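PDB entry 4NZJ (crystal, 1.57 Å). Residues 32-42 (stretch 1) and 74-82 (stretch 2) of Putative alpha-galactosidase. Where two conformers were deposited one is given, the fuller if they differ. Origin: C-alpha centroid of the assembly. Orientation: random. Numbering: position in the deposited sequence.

Stretch 1 32-42: YIPTSGQRPMQ
Stretch 2 (74-82) TLKAENALG

Stretch 2 is already in a β-strand at Thr74 and leads into a type I turn, Asn79 to Gly82. Stretch 1 is mostly extended loop, with a short strand at Thr35-Ser36, and at its C-terminal end it pairs with stretch 2 through a single β bridge: Gln42 and Glu78 form an antiparallel hydrogen-bonded pair, CA-CA 5.2 Å. Both donors and both acceptors of this pair are used. Gln42 N donates to Glu78 O (2.9 Å, 159°) and Glu78 N to Gln42 O (2.8 Å, 156°). The same carbonyls receive CA-H...O contacts, from Met41 CA to Glu78 O (3.6 Å) and from Ala77 CA to Gln42 O (3.4 Å). Backbone angles of -128/137 for Gln42 and -133/135 for Glu78 are typical of a β-sheet.

The side chains of this pair share one sheet face. Gln42 is t, t; Glu78 (m, t) ends closer to stretch 1 than its CA-CB direction suggests. Glu78 OE2 forms a salt bridge with Lys76 NZ (3.1 Å), reached by an all-t lysine chain, and Glu78 OE1 lies 2.8 Å from the oxygen of water 2.

Asn79 (chi1 67°, chi2 17°) joins the turn to the loop. Its ND2 donates to Gln38 O (3.0 Å, 146°), whereas ND2 and Gln38 N, 3.4 Å apart, are two donors and do not bond. Asn79 OD1 accepts from Leu81 N (2.8 Å) and, weakly, from Gly82 N (3.1 Å). Asn79 N donates to Gly82 O (3.0 Å), and the return bond from Gly82 N to Asn79 O is weak (3.3 Å).

Gln38 (p, t, chi3 38°) extends over the turn, with NE2 3.6 Å from Ala80 CB and OE1 3.3 Å from Leu81 CD1. Water 1 links the segments: it accepts from Ala80 N (3.1 Å), donates to Pro40 O (2.9 Å) and accepts weakly from Gln38 NE2 (3.3 Å). A cis peptide precedes Pro40.

Apolar contacts line the buried side. Ile33 CG2 meets Leu75 CD1 (4.0 Å), both residues m, t; Thr35 CG2 approaches Ala77 CB at 3.7 Å, and selenomethionine Met41 (t, p, p) brings SE to 4.0 Å from the same methyl.

Internal bonds brace the loop. Thr35 OG1 donates to Ile33 O (2.7 Å). Arg39, whose CA-CB bond points away from stretch 2, donates NH1 and NH2 to Thr35 O (2.8 and 2.9 Å) and NH1 to Gly37 O (2.9 Å). Gly37, at 131/163, adopts angles that would jam a CB against the preceding carbonyl.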

# COMPACT_ATOMS: atom_id res chain seq x y z
N TYR A 32 -7.93 -11.29 6.02
CA TYR A 32 -9.31 -11.15 5.60
C TYR A 32 -9.34 -11.27 4.08
O TYR A 32 -8.57 -10.61 3.39
CB TYR A 32 -9.90 -9.81 6.04
CG TYR A 32 -11.26 -9.52 5.44
CD1 TYR A 32 -12.41 -10.12 5.95
CD2 TYR A 32 -11.39 -8.67 4.35
CE1 TYR A 32 -13.66 -9.87 5.40
CE2 TYR A 32 -12.64 -8.40 3.81
CZ TYR A 32 -13.76 -9.01 4.33
OH TYR A 32 -15.01 -8.77 3.79
N ILE A 33 -10.25 -12.10 3.58
CA ILE A 33 -10.37 -12.33 2.15
C ILE A 33 -11.17 -11.17 1.54
O ILE A 33 -12.38 -11.10 1.72
CB ILE A 33 -11.06 -13.66 1.84
CG1 ILE A 33 -10.28 -14.83 2.47
CG2 ILE A 33 -11.20 -13.85 0.33
CD1 ILE A 33 -11.10 -16.10 2.60
N PRO A 34 -10.50 -10.24 0.83
CA PRO A 34 -11.23 -9.08 0.34
C PRO A 34 -12.21 -9.50 -0.75
O PRO A 34 -11.80 -10.07 -1.76
CB PRO A 34 -10.13 -8.17 -0.22
CG PRO A 34 -8.83 -8.76 0.23
CD PRO A 34 -9.11 -10.23 0.33
N THR A 35 -13.49 -9.24 -0.52
CA THR A 35 -14.54 -9.80 -1.37
C THR A 35 -15.65 -8.79 -1.66
O THR A 35 -16.36 -8.36 -0.75
CB THR A 35 -15.17 -11.06 -0.72
OG1 THR A 35 -14.13 -11.88 -0.16
CG2 THR A 35 -15.94 -11.86 -1.73
N SER A 36 -15.79 -8.43 -2.93
CA SER A 36 -16.90 -7.59 -3.35
C SER A 36 -18.15 -8.45 -3.51
O SER A 36 -18.06 -9.66 -3.69
CB SER A 36 -16.57 -6.88 -4.67
OG SER A 36 -15.44 -6.05 -4.53
N GLY A 37 -19.32 -7.82 -3.45
CA GLY A 37 -20.58 -8.51 -3.70
C GLY A 37 -21.61 -8.25 -2.63
O GLY A 37 -21.28 -7.80 -1.53
N GLN A 38 -22.87 -8.54 -2.94
CA GLN A 38 -23.93 -8.28 -1.97
C GLN A 38 -23.76 -9.18 -0.75
O GLN A 38 -23.25 -10.30 -0.85
CB GLN A 38 -25.32 -8.43 -2.60
CG GLN A 38 -25.90 -9.83 -2.61
CD GLN A 38 -27.39 -9.82 -2.90
OE1 GLN A 38 -27.86 -9.03 -3.72
NE2 GLN A 38 -28.13 -10.70 -2.24
N ARG A 39 -24.15 -8.67 0.41
CA ARG A 39 -24.18 -9.44 1.65
C ARG A 39 -25.61 -9.92 1.92
O ARG A 39 -26.56 -9.34 1.40
CB ARG A 39 -23.65 -8.59 2.81
CG ARG A 39 -22.17 -8.76 3.10
CD ARG A 39 -21.27 -8.37 1.93
NE ARG A 39 -19.86 -8.56 2.28
CZ ARG A 39 -18.83 -8.47 1.44
NH1 ARG A 39 -19.01 -8.20 0.15
NH2 ARG A 39 -17.60 -8.66 1.90
N PRO A 40 -25.77 -10.98 2.74
CA PRO A 40 -24.74 -11.72 3.48
C PRO A 40 -23.86 -12.61 2.61
O PRO A 40 -24.26 -13.03 1.52
CB PRO A 40 -25.56 -12.57 4.47
CG PRO A 40 -26.88 -12.73 3.81
CD PRO A 40 -27.13 -11.46 3.05
N MSE A 41 -22.65 -12.88 3.11
CA MSE A 41 -21.63 -13.61 2.37
C MSE A 41 -21.13 -14.76 3.21
O MSE A 41 -21.06 -14.66 4.43
CB MSE A 41 -20.50 -12.61 2.07
CG MSE A 41 -19.34 -13.14 1.22
SE MSE A 41 -19.81 -13.27 -0.69
CE MSE A 41 -19.72 -11.36 -1.15
N GLN A 42 -20.79 -15.87 2.55
CA GLN A 42 -20.20 -17.02 3.22
C GLN A 42 -18.91 -17.41 2.50
O GLN A 42 -18.87 -17.43 1.26
CB GLN A 42 -21.18 -18.20 3.22
CG GLN A 42 -20.56 -19.52 3.65
CD GLN A 42 -21.60 -20.61 3.84
OE1 GLN A 42 -21.64 -21.57 3.08
NE2 GLN A 42 -22.44 -20.46 4.86
N THR A 74 -7.55 -22.97 -2.36
CA THR A 74 -8.66 -22.56 -3.21
C THR A 74 -9.75 -21.93 -2.34
O THR A 74 -10.34 -22.61 -1.50
CB THR A 74 -9.21 -23.74 -4.02
OG1 THR A 74 -8.15 -24.30 -4.80
CG2 THR A 74 -10.34 -23.29 -4.95
N LEU A 75 -9.99 -20.64 -2.54
CA LEU A 75 -10.98 -19.90 -1.76
C LEU A 75 -12.29 -19.83 -2.52
O LEU A 75 -12.30 -19.72 -3.74
CB LEU A 75 -10.50 -18.48 -1.49
CG LEU A 75 -9.14 -18.33 -0.82
CD1 LEU A 75 -8.76 -16.86 -0.74
CD2 LEU A 75 -9.15 -18.98 0.55
N LYS A 76 -13.39 -19.85 -1.78
CA LYS A 76 -14.72 -19.73 -2.34
C LYS A 76 -15.54 -18.75 -1.52
O LYS A 76 -15.55 -18.81 -0.29
CB LYS A 76 -15.39 -21.10 -2.36
CG LYS A 76 -16.73 -21.14 -3.07
CD LYS A 76 -17.27 -22.56 -3.09
CE LYS A 76 -18.59 -22.65 -3.83
NZ LYS A 76 -19.29 -23.94 -3.58
N ALA A 77 -16.21 -17.82 -2.20
CA ALA A 77 -17.14 -16.90 -1.57
C ALA A 77 -18.48 -17.11 -2.23
O ALA A 77 -18.55 -17.23 -3.46
CB ALA A 77 -16.67 -15.47 -1.76
N GLU A 78 -19.54 -17.15 -1.43
CA GLU A 78 -20.90 -17.42 -1.90
C GLU A 78 -21.89 -16.42 -1.32
O GLU A 78 -21.86 -16.15 -0.12
CB GLU A 78 -21.36 -18.82 -1.47
CG GLU A 78 -20.44 -19.96 -1.85
CD GLU A 78 -20.89 -21.28 -1.24
OE1 GLU A 78 -20.83 -21.43 -0.00
OE2 GLU A 78 -21.31 -22.18 -2.01
N ASN A 79 -22.77 -15.89 -2.16
CA ASN A 79 -23.93 -15.11 -1.69
C ASN A 79 -25.18 -15.55 -2.47
O ASN A 79 -25.13 -16.52 -3.24
CB ASN A 79 -23.67 -13.60 -1.78
CG ASN A 79 -23.56 -13.08 -3.20
OD1 ASN A 79 -23.96 -13.74 -4.16
ND2 ASN A 79 -23.01 -11.87 -3.35
N ALA A 80 -26.29 -14.85 -2.27
CA ALA A 80 -27.55 -15.19 -2.92
C ALA A 80 -27.49 -15.18 -4.46
O ALA A 80 -28.29 -15.85 -5.11
CB ALA A 80 -28.66 -14.26 -2.44
N LEU A 81 -26.55 -14.42 -5.02
CA LEU A 81 -26.47 -14.23 -6.47
C LEU A 81 -25.42 -15.10 -7.18
O LEU A 81 -25.43 -15.16 -8.41
CB LEU A 81 -26.21 -12.75 -6.79
CG LEU A 81 -27.25 -11.76 -6.26
CD1 LEU A 81 -26.86 -10.34 -6.63
CD2 LEU A 81 -28.64 -12.09 -6.79
N GLY A 82 -24.54 -15.76 -6.44
CA GLY A 82 -23.55 -16.65 -7.07
C GLY A 82 -22.32 -16.94 -6.24
O GLY A 82 -22.32 -16.76 -5.02
O HOH W 1 -26.69 -12.76 -0.03
O HOH W 2 -18.22 -20.48 0.54